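PDB 2R55: StAR-related lipid transfer protein 5 from Homo sapiens, which probably binds cholesterol or other sterols and may carry them, or other lipids, within the cell. Local coordinates for residues G66-R70 with D208-P212; N171-F177 with L190-T196; E81-C85 with A225-H230. All blocks are in the same frame, centred on the assembly; numbering follows the deposited sequence.

Interaction 1: residues G66-R70 with D208-P212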
loop_
_atom_site.group_PDB
_atom_site.type_symbol
_atom_site.label_atom_id
_atom_site.label_comp_id
_atom_site.label_asym_id
_atom_site.label_seq_id
_atom_site.Cartn_x
_atom_site.Cartn_y
_atom_site.Cartn_z
ATOM N N GLY A 66 -15.553 0.626 -5.835
ATOM C CA GLY A 66 -15.057 1.540 -4.788
ATOM C C GLY A 66 -14.107 2.675 -5.175
ATOM O O GLY A 66 -14.148 3.202 -6.298
ATOM N N ASN A 67 -13.248 3.062 -4.232
ATOM C CA ASN A 67 -12.411 4.241 -4.406
ATOM C C ASN A 67 -10.910 3.960 -4.397
ATOM O O ASN A 67 -10.468 2.893 -3.971
ATOM C CB ASN A 67 -12.738 5.273 -3.330
ATOM C CG ASN A 67 -14.214 5.686 -3.321
ATOM O OD1 ASN A 67 -14.819 5.968 -4.359
ATOM N ND2 ASN A 67 -14.783 5.750 -2.133
ATOM N N LEU A 68 -10.134 4.938 -4.859
ATOM C CA LEU A 68 -8.686 4.928 -4.721
ATOM C C LEU A 68 -8.314 6.063 -3.794
ATOM O O LEU A 68 -8.825 7.173 -3.946
ATOM C CB LEU A 68 -8.031 5.110 -6.097
ATOM C CG LEU A 68 -6.568 5.514 -6.300
ATOM C CD1 LEU A 68 -5.594 4.454 -5.793
ATOM C CD2 LEU A 68 -6.286 5.843 -7.792
ATOM N N TYR A 69 -7.409 5.787 -2.854
ATOM C CA TYR A 69 -7.001 6.738 -1.816
ATOM C C TYR A 69 -5.539 7.144 -1.982
ATOM O O TYR A 69 -4.684 6.300 -2.290
ATOM C CB TYR A 69 -7.237 6.146 -0.409
ATOM C CG TYR A 69 -8.700 6.062 -0.053
ATOM C CD1 TYR A 69 -9.446 4.915 -0.334
ATOM C CD2 TYR A 69 -9.352 7.143 0.537
ATOM C CE1 TYR A 69 -10.816 4.847 -0.032
ATOM C CE2 TYR A 69 -10.718 7.087 0.850
ATOM C CZ TYR A 69 -11.439 5.938 0.560
ATOM O OH TYR A 69 -12.774 5.898 0.855
ATOM N N ARG A 70 -5.261 8.429 -1.762
ATOM C CA ARG A 70 -3.956 8.998 -1.987
ATOM C C ARG A 70 -3.482 9.717 -0.728
ATOM O O ARG A 70 -4.131 10.658 -0.248
ATOM C CB ARG A 70 -4.040 9.978 -3.153
ATOM C CG ARG A 70 -2.756 10.783 -3.461
ATOM C CD ARG A 70 -3.120 12.098 -4.106
ATOM N NE ARG A 70 -2.046 12.642 -4.925
ATOM C CZ ARG A 70 -1.011 13.332 -4.451
ATOM N NH1 ARG A 70 -0.881 13.555 -3.139
ATOM N NH2 ARG A 70 -0.087 13.784 -5.291
ATOM N N ASP A 208 -16.190 3.578 3.750
ATOM C CA ASP A 208 -15.893 4.992 3.536
ATOM C C ASP A 208 -15.297 5.722 4.752
ATOM O O ASP A 208 -14.557 6.694 4.598
ATOM C CB ASP A 208 -17.122 5.731 3.000
ATOM C CG ASP A 208 -17.402 5.437 1.521
ATOM O OD1 ASP A 208 -16.673 4.632 0.898
ATOM O OD2 ASP A 208 -18.365 6.025 0.978
ATOM N N SER A 209 -15.599 5.260 5.957
ATOM C CA SER A 209 -15.024 5.879 7.156
ATOM C C SER A 209 -13.614 5.359 7.418
ATOM O O SER A 209 -12.714 6.116 7.817
ATOM C CB SER A 209 -15.910 5.616 8.379
ATOM O OG SER A 209 -17.278 5.748 8.042
ATOM N N PHE A 210 -13.440 4.063 7.184
ATOM C CA PHE A 210 -12.228 3.362 7.552
ATOM C C PHE A 210 -10.997 3.886 6.816
ATOM O O PHE A 210 -10.054 4.326 7.433
ATOM C CB PHE A 210 -12.418 1.848 7.339
ATOM C CG PHE A 210 -11.157 1.046 7.482
ATOM C CD1 PHE A 210 -10.641 0.750 8.739
ATOM C CD2 PHE A 210 -10.477 0.592 6.349
ATOM C CE1 PHE A 210 -9.460 0.011 8.866
ATOM C CE2 PHE A 210 -9.292 -0.145 6.463
ATOM C CZ PHE A 210 -8.787 -0.437 7.716
ATOM N N PHE A 211 -11.024 3.839 5.494
ATOM C CA PHE A 211 -9.849 4.161 4.680
ATOM C C PHE A 211 -9.145 5.504 4.905
ATOM O O PHE A 211 -7.941 5.497 5.141
ATOM C CB PHE A 211 -10.129 3.914 3.206
ATOM C CG PHE A 211 -10.152 2.479 2.865
ATOM C CD1 PHE A 211 -9.008 1.701 3.056
ATOM C CD2 PHE A 211 -11.314 1.882 2.392
ATOM C CE1 PHE A 211 -9.013 0.359 2.768
ATOM C CE2 PHE A 211 -11.330 0.539 2.092
ATOM C CZ PHE A 211 -10.173 -0.233 2.287
ATOM N N PRO A 212 -9.876 6.642 4.842
ATOM C CA PRO A 212 -9.257 7.919 5.214
ATOM C C PRO A 212 -8.432 7.793 6.493
ATOM O O PRO A 212 -7.220 8.067 6.491
ATOM C CB PRO A 212 -10.455 8.828 5.478
ATOM C CG PRO A 212 -11.572 8.238 4.727
ATOM C CD PRO A 212 -11.276 6.811 4.426
#
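Y69 and F211 both turn CG anti to their carbonyl carbon, beside the backbone N (chi1 -71° and -74°), and these torsions bring the tyrosine ring from the strand under the helix side, where the CB of F211 settles on it. That methylene lies over one face of the ring, offset toward its rim. CB of F211 stands 3.6 Å from the centroid of the Y69 ring, a CH-pi contact, and the nearest ring atom, CE1 of Y69, is 3.4 Å from CB of F211. Beyond CB the phenyl group leads away from the strand, so the two rings meet obliquely, centroids 5.4 Å apart and planes at 31°. CD of P212 comes in at 3.6 Å from CE2 of Y69; both carbons lie on the same side of the ring plane, F211 CB over the face near CE1 and P212 CD obliquely. The F211 ring is itself covered by F210 CD2 over its centre on one face, while the phenyl group also packs on T196 of strand 188-197. W58 of the neighbouring strand 54-60 also packs on Y69. The contact joins the C-terminal helix to strand 67-75.

The polar groups come close without bonding: OD1 of D208 is 3.7 Å from ND2 of N67, and OD1 of D208 lies 4.1 Å from OH of Y69. The contact is therefore held by carbon packing on an aromatic face, with the carboxylate, amide and hydroxyl gathered at one end, where any attraction should be electrostatic and weak.

Interaction 2: residues N171-F177 with L190-T196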
loop_
_atom_site.group_PDB
_atom_site.type_symbol
_atom_site.label_atom_id
_atom_site.label_comp_id
_atom_site.label_asym_id
_atom_site.label_seq_id
_atom_site.Cartn_x
_atom_site.Cartn_y
_atom_site.Cartn_z
ATOM N N ASN A 171 -6.493 -6.231 -3.509
ATOM C CA ASN A 171 -5.897 -4.935 -3.787
ATOM C C ASN A 171 -5.869 -4.705 -5.275
ATOM O O ASN A 171 -5.484 -5.595 -6.035
ATOM C CB ASN A 171 -4.442 -4.896 -3.300
ATOM C CG ASN A 171 -4.332 -4.720 -1.811
ATOM O OD1 ASN A 171 -5.019 -3.892 -1.219
ATOM N ND2 ASN A 171 -3.470 -5.498 -1.195
ATOM N N HIS A 172 -6.269 -3.507 -5.689
ATOM C CA HIS A 172 -6.001 -3.040 -7.049
ATOM C C HIS A 172 -4.724 -2.160 -7.038
ATOM O O HIS A 172 -4.172 -1.908 -5.944
ATOM C CB HIS A 172 -7.228 -2.341 -7.582
ATOM C CG HIS A 172 -8.377 -3.263 -7.802
ATOM N ND1 HIS A 172 -9.405 -3.398 -6.896
ATOM C CD2 HIS A 172 -8.653 -4.117 -8.816
ATOM C CE1 HIS A 172 -10.278 -4.276 -7.357
ATOM N NE2 HIS A 172 -9.845 -4.727 -8.519
ATOM N N PRO A 173 -4.213 -1.747 -8.223
ATOM C CA PRO A 173 -2.860 -1.145 -8.229
ATOM C C PRO A 173 -2.663 -0.139 -7.104
ATOM O O PRO A 173 -3.439 0.805 -6.977
ATOM C CB PRO A 173 -2.782 -0.470 -9.592
ATOM C CG PRO A 173 -3.665 -1.332 -10.465
ATOM C CD PRO A 173 -4.785 -1.809 -9.584
ATOM N N CYS A 174 -1.646 -0.371 -6.284
ATOM C CA CYS A 174 -1.436 0.389 -5.057
ATOM C C CYS A 174 0.003 0.287 -4.626
ATOM O O CYS A 174 0.765 -0.491 -5.192
ATOM C CB CYS A 174 -2.294 -0.152 -3.911
ATOM S SG CYS A 174 -1.999 -1.867 -3.427
ATOM N N GLY A 175 0.358 1.058 -3.602
ATOM C CA GLY A 175 1.688 0.981 -3.027
ATOM C C GLY A 175 2.239 2.329 -2.642
ATOM O O GLY A 175 1.495 3.245 -2.288
ATOM N N CYS A 176 3.553 2.448 -2.739
ATOM C CA CYS A 176 4.283 3.585 -2.214
ATOM C C CYS A 176 5.290 4.147 -3.185
ATOM O O CYS A 176 6.015 3.392 -3.827
ATOM C CB CYS A 176 5.066 3.152 -0.992
ATOM S SG CYS A 176 4.033 3.087 0.395
ATOM N N PHE A 177 5.341 5.476 -3.245
ATOM C CA PHE A 177 6.456 6.200 -3.853
ATOM C C PHE A 177 7.354 6.822 -2.763
ATOM O O PHE A 177 6.894 7.635 -1.946
ATOM C CB PHE A 177 5.930 7.288 -4.791
ATOM C CG PHE A 177 5.327 6.762 -6.061
ATOM C CD1 PHE A 177 3.975 6.433 -6.124
ATOM C CD2 PHE A 177 6.107 6.613 -7.210
ATOM C CE1 PHE A 177 3.392 5.957 -7.319
ATOM C CE2 PHE A 177 5.546 6.133 -8.401
ATOM C CZ PHE A 177 4.169 5.798 -8.452
ATOM N N LEU A 190 6.816 10.884 0.861
ATOM C CA LEU A 190 6.113 9.615 0.729
ATOM C C LEU A 190 4.667 9.809 0.246
ATOM O O LEU A 190 3.821 10.373 0.969
ATOM C CB LEU A 190 6.110 8.856 2.061
ATOM C CG LEU A 190 5.351 7.519 2.129
ATOM C CD1 LEU A 190 5.990 6.461 1.225
ATOM C CD2 LEU A 190 5.264 7.000 3.541
ATOM N N VAL A 191 4.396 9.324 -0.968
ATOM C CA VAL A 191 3.052 9.328 -1.543
ATOM C C VAL A 191 2.593 7.878 -1.699
ATOM O O VAL A 191 3.282 7.054 -2.330
ATOM C CB VAL A 191 3.009 10.057 -2.899
ATOM C CG1 VAL A 191 1.559 10.302 -3.342
ATOM C CG2 VAL A 191 3.753 11.365 -2.810
ATOM N N THR A 192 1.450 7.563 -1.092
ATOM C CA THR A 192 0.979 6.192 -1.042
ATOM C C THR A 192 -0.444 6.114 -1.555
ATOM O O THR A 192 -1.255 7.022 -1.314
ATOM C CB THR A 192 0.957 5.618 0.383
ATOM O OG1 THR A 192 -0.038 6.302 1.150
ATOM C CG2 THR A 192 2.303 5.738 1.082
ATOM N N PHE A 193 -0.750 5.005 -2.233
ATOM C CA PHE A 193 -2.085 4.751 -2.720
ATOM C C PHE A 193 -2.629 3.465 -2.142
ATOM O O PHE A 193 -2.004 2.415 -2.259
ATOM C CB PHE A 193 -2.089 4.692 -4.245
ATOM C CG PHE A 193 -1.640 5.952 -4.876
ATOM C CD1 PHE A 193 -2.525 6.998 -5.054
ATOM C CD2 PHE A 193 -0.315 6.121 -5.242
ATOM C CE1 PHE A 193 -2.101 8.179 -5.612
ATOM C CE2 PHE A 193 0.115 7.307 -5.801
ATOM C CZ PHE A 193 -0.781 8.337 -5.992
ATOM N N PHE A 194 -3.795 3.574 -1.510
ATOM C CA PHE A 194 -4.566 2.427 -1.046
ATOM C C PHE A 194 -5.681 2.216 -2.041
ATOM O O PHE A 194 -6.412 3.154 -2.368
ATOM C CB PHE A 194 -5.140 2.722 0.335
ATOM C CG PHE A 194 -4.140 2.599 1.436
ATOM C CD1 PHE A 194 -2.803 2.311 1.154
ATOM C CD2 PHE A 194 -4.514 2.803 2.748
ATOM C CE1 PHE A 194 -1.875 2.192 2.182
ATOM C CE2 PHE A 194 -3.584 2.688 3.775
ATOM C CZ PHE A 194 -2.270 2.385 3.490
ATOM N N HIS A 195 -5.802 0.998 -2.546
ATOM C CA HIS A 195 -6.722 0.727 -3.644
ATOM C C HIS A 195 -7.375 -0.584 -3.357
ATOM O O HIS A 195 -7.276 -1.537 -4.129
ATOM C CB HIS A 195 -5.934 0.602 -4.937
ATOM C CG HIS A 195 -6.711 0.970 -6.160
ATOM N ND1 HIS A 195 -6.102 1.240 -7.363
ATOM C CD2 HIS A 195 -8.041 1.128 -6.367
ATOM C CE1 HIS A 195 -7.025 1.537 -8.260
ATOM N NE2 HIS A 195 -8.208 1.477 -7.682
ATOM N N THR A 196 -8.040 -0.635 -2.222
ATOM C CA THR A 196 -8.347 -1.907 -1.597
ATOM C C THR A 196 -9.788 -2.271 -1.785
ATOM O O THR A 196 -10.663 -1.429 -1.614
ATOM C CB THR A 196 -8.053 -1.801 -0.129
ATOM O OG1 THR A 196 -6.647 -1.600 0.023
ATOM C CG2 THR A 196 -8.496 -3.055 0.626
#
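H195 and P173 supply the side-chain bond at the irregular end of this hairpin: ND1 of H195 donates to O of P173 at 2.7 Å, with the acceptor almost in the imidazole plane. The other nitrogen, NE2, is satisfied by S61. O of H195 takes the backbone N of H172 at 2.7 Å, and CB of H172 sits centrally over one face of the H195 ring. OG1 of T196 gives its proton to OD1 of N171 at 3.1 Å, the hydroxyl nearly along the C=O axis; ND2 of that amide goes to D136.

Between N171 and G175 the register shifts by one residue, and regular pairing follows. G175 and F193 exchange two backbone bonds (G175 N to F193 O 3.0 Å, F193 N to G175 O 2.9 Å); the backbone angles of G175 call for glycine, since a CB would press on O of C174. F177 and V191 do likewise, F177 N to V191 O at 2.8 Å and V191 N to F177 O at 3.2 Å. Between them, SG of C176 meets CG2 of T192. The arrangement is an antiparallel beta hairpin, interrupted by a short irregular stretch, in the curved sheet of the START helix-grip fold.

Interaction 3: residues E81-C85 with A225-H230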
loop_
_atom_site.group_PDB
_atom_site.type_symbol
_atom_site.label_atom_id
_atom_site.label_comp_id
_atom_site.label_asym_id
_atom_site.label_seq_id
_atom_site.Cartn_x
_atom_site.Cartn_y
_atom_site.Cartn_z
ATOM N N GLU A 81 15.882 4.405 4.916
ATOM C CA GLU A 81 15.186 4.093 6.154
ATOM C C GLU A 81 13.683 3.984 5.913
ATOM O O GLU A 81 13.051 3.008 6.333
ATOM C CB GLU A 81 15.481 5.145 7.225
ATOM C CG GLU A 81 16.624 4.777 8.169
ATOM C CD GLU A 81 17.105 5.956 9.002
ATOM O OE1 GLU A 81 16.611 7.084 8.783
ATOM O OE2 GLU A 81 17.989 5.762 9.875
ATOM N N VAL A 82 13.115 4.969 5.209
ATOM C CA VAL A 82 11.676 4.961 4.948
ATOM C C VAL A 82 11.332 3.798 4.052
ATOM O O VAL A 82 10.266 3.216 4.191
ATOM C CB VAL A 82 11.121 6.282 4.337
ATOM C CG1 VAL A 82 11.812 7.493 4.923
ATOM C CG2 VAL A 82 11.230 6.281 2.832
ATOM N N TRP A 83 12.234 3.453 3.140
ATOM C CA TRP A 83 11.963 2.359 2.226
ATOM C C TRP A 83 12.028 1.042 2.978
ATOM O O TRP A 83 11.134 0.201 2.843
ATOM C CB TRP A 83 12.894 2.363 1.019
ATOM C CG TRP A 83 12.815 1.101 0.229
ATOM C CD1 TRP A 83 13.694 0.064 0.263
ATOM C CD2 TRP A 83 11.782 0.720 -0.692
ATOM N NE1 TRP A 83 13.285 -0.938 -0.582
ATOM C CE2 TRP A 83 12.116 -0.558 -1.187
ATOM C CE3 TRP A 83 10.618 1.337 -1.153
ATOM C CZ2 TRP A 83 11.330 -1.229 -2.125
ATOM C CZ3 TRP A 83 9.836 0.664 -2.070
ATOM C CH2 TRP A 83 10.196 -0.609 -2.547
ATOM N N ASP A 84 13.061 0.880 3.799
ATOM C CA ASP A 84 13.174 -0.311 4.645
ATOM C C ASP A 84 11.917 -0.628 5.444
ATOM O O ASP A 84 11.613 -1.792 5.702
ATOM C CB ASP A 84 14.388 -0.227 5.561
ATOM C CG ASP A 84 15.553 -1.012 5.019
ATOM O OD1 ASP A 84 15.317 -1.677 3.937
ATOM O OD2 ASP A 84 16.688 -0.967 5.657
ATOM N N CYS A 85 11.189 0.419 5.812
ATOM C CA CYS A 85 9.931 0.286 6.523
ATOM C C CYS A 85 8.800 -0.294 5.680
ATOM O O CYS A 85 8.074 -1.189 6.142
ATOM C CB CYS A 85 9.513 1.639 7.077
ATOM S SG CYS A 85 10.616 2.242 8.348
ATOM N N ALA A 225 8.231 4.674 13.479
ATOM C CA ALA A 225 9.186 3.615 13.134
ATOM C C ALA A 225 10.512 4.211 12.674
ATOM O O ALA A 225 11.589 3.762 13.088
ATOM C CB ALA A 225 8.615 2.707 12.077
ATOM N N VAL A 226 10.415 5.235 11.832
ATOM C CA VAL A 226 11.575 6.000 11.398
ATOM C C VAL A 226 12.345 6.565 12.598
ATOM O O VAL A 226 13.561 6.360 12.715
ATOM C CB VAL A 226 11.164 7.121 10.416
ATOM C CG1 VAL A 226 12.215 8.204 10.352
ATOM C CG2 VAL A 226 10.919 6.542 9.035
ATOM N N LYS A 227 11.633 7.254 13.492
ATOM C CA LYS A 227 12.264 7.921 14.634
ATOM C C LYS A 227 13.131 6.979 15.452
ATOM O O LYS A 227 14.147 7.393 16.002
ATOM C CB LYS A 227 11.226 8.594 15.538
ATOM C CG LYS A 227 10.603 9.848 14.933
ATOM C CD LYS A 227 10.554 10.990 15.950
ATOM C CE LYS A 227 10.556 12.356 15.249
ATOM N NZ LYS A 227 10.973 13.463 16.163
ATOM N N GLN A 228 12.732 5.712 15.501
ATOM C CA GLN A 228 13.429 4.686 16.269
ATOM C C GLN A 228 14.870 4.423 15.805
ATOM O O GLN A 228 15.694 3.959 16.592
ATOM C CB GLN A 228 12.603 3.389 16.313
ATOM C CG GLN A 228 11.401 3.454 17.276
ATOM C CD GLN A 228 10.428 2.270 17.122
ATOM O OE1 GLN A 228 10.853 1.029 17.405
ATOM N NE2 GLN A 228 9.101 2.661 16.696
ATOM N N PHE A 229 15.176 4.736 14.545
ATOM C CA PHE A 229 16.554 4.625 14.039
ATOM C C PHE A 229 17.383 5.863 14.362
ATOM O O PHE A 229 18.616 5.803 14.394
ATOM C CB PHE A 229 16.584 4.339 12.532
ATOM C CG PHE A 229 15.727 3.172 12.112
ATOM C CD1 PHE A 229 15.972 1.889 12.608
ATOM C CD2 PHE A 229 14.678 3.353 11.220
ATOM C CE1 PHE A 229 15.181 0.810 12.226
ATOM C CE2 PHE A 229 13.885 2.280 10.827
ATOM C CZ PHE A 229 14.139 1.007 11.333
ATOM N N HIS A 230 16.709 6.982 14.616
ATOM C CA HIS A 230 17.391 8.215 15.016
ATOM C C HIS A 230 17.494 8.360 16.533
ATOM O O HIS A 230 17.771 9.447 17.047
ATOM C CB HIS A 230 16.687 9.414 14.394
ATOM C CG HIS A 230 16.559 9.311 12.909
ATOM N ND1 HIS A 230 15.338 9.312 12.267
ATOM C CD2 HIS A 230 17.502 9.161 11.945
ATOM C CE1 HIS A 230 15.535 9.189 10.966
ATOM N NE2 HIS A 230 16.838 9.088 10.746
#
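E81 reaches across from helix 79-86 and its side chain runs past that of F229 in the opposite direction, carboxylate and phenyl planes only 22° apart. OE2 of E81 lies 3.3 Å from CB of F229, and nearer its backbone CG of E81 rests 3.9 Å from CD2 of F229. Against H230 the same carboxylate is turned steeply, its plane at 73° to the imidazole, and the two side chains approach at a slant; OE1 of E81 stands 2.8 Å from NE2 of H230. The glutamate gets there with its first torsion at -95°, off the usual staggered values, and a chain extended beyond CG.

One turn on, C85 points toward 225-230. Its sulfur meets the F229 ring at the edge, near the ring plane, with SG of C85 4.1 Å from CE2 of F229: a cysteine sulfur-aromatic contact. The same SG also lies 4.3 Å from CB of A225, and CG2 of V226 is as near to CG1 of V82. V75 of strand 67-75 touches both valines, so this pair also packs on the sheet.

Replacing E81 by an alanine is likely to leave NE2 of H230 without its carboxylate neighbour and to uncover the side of F229 along which the glutamate lies. The contact thus grades from buried apolar packing at V82, C85, A225 and V226 to a more exposed polar side at E81 and H230, where a negative carboxylate would favour the protonated imidazole and so probably raise its pKa.

In the fold
From the N terminus, strand 67-75 holds the first half of interaction 1 and helix 79-86 the first half of interaction 3. The chain then builds most of the remaining sheet before interaction 2 closes a short loop of 12 residues between strands 167-180 and 188-197. Helix 204-227 follows, completing interaction 1 near its start and interaction 3 around its end. Interaction 2 is therefore enclosed by both longer closures, which themselves cross. Interactions 1 and 2 touch, since strands 67-75 and 188-197 are neighbours in the sheet; interactions 1 and 3, with centres about 25 Å apart, fasten opposite ends of the C-terminal helix to strand 67-75 of the sheet and to helix 79-86.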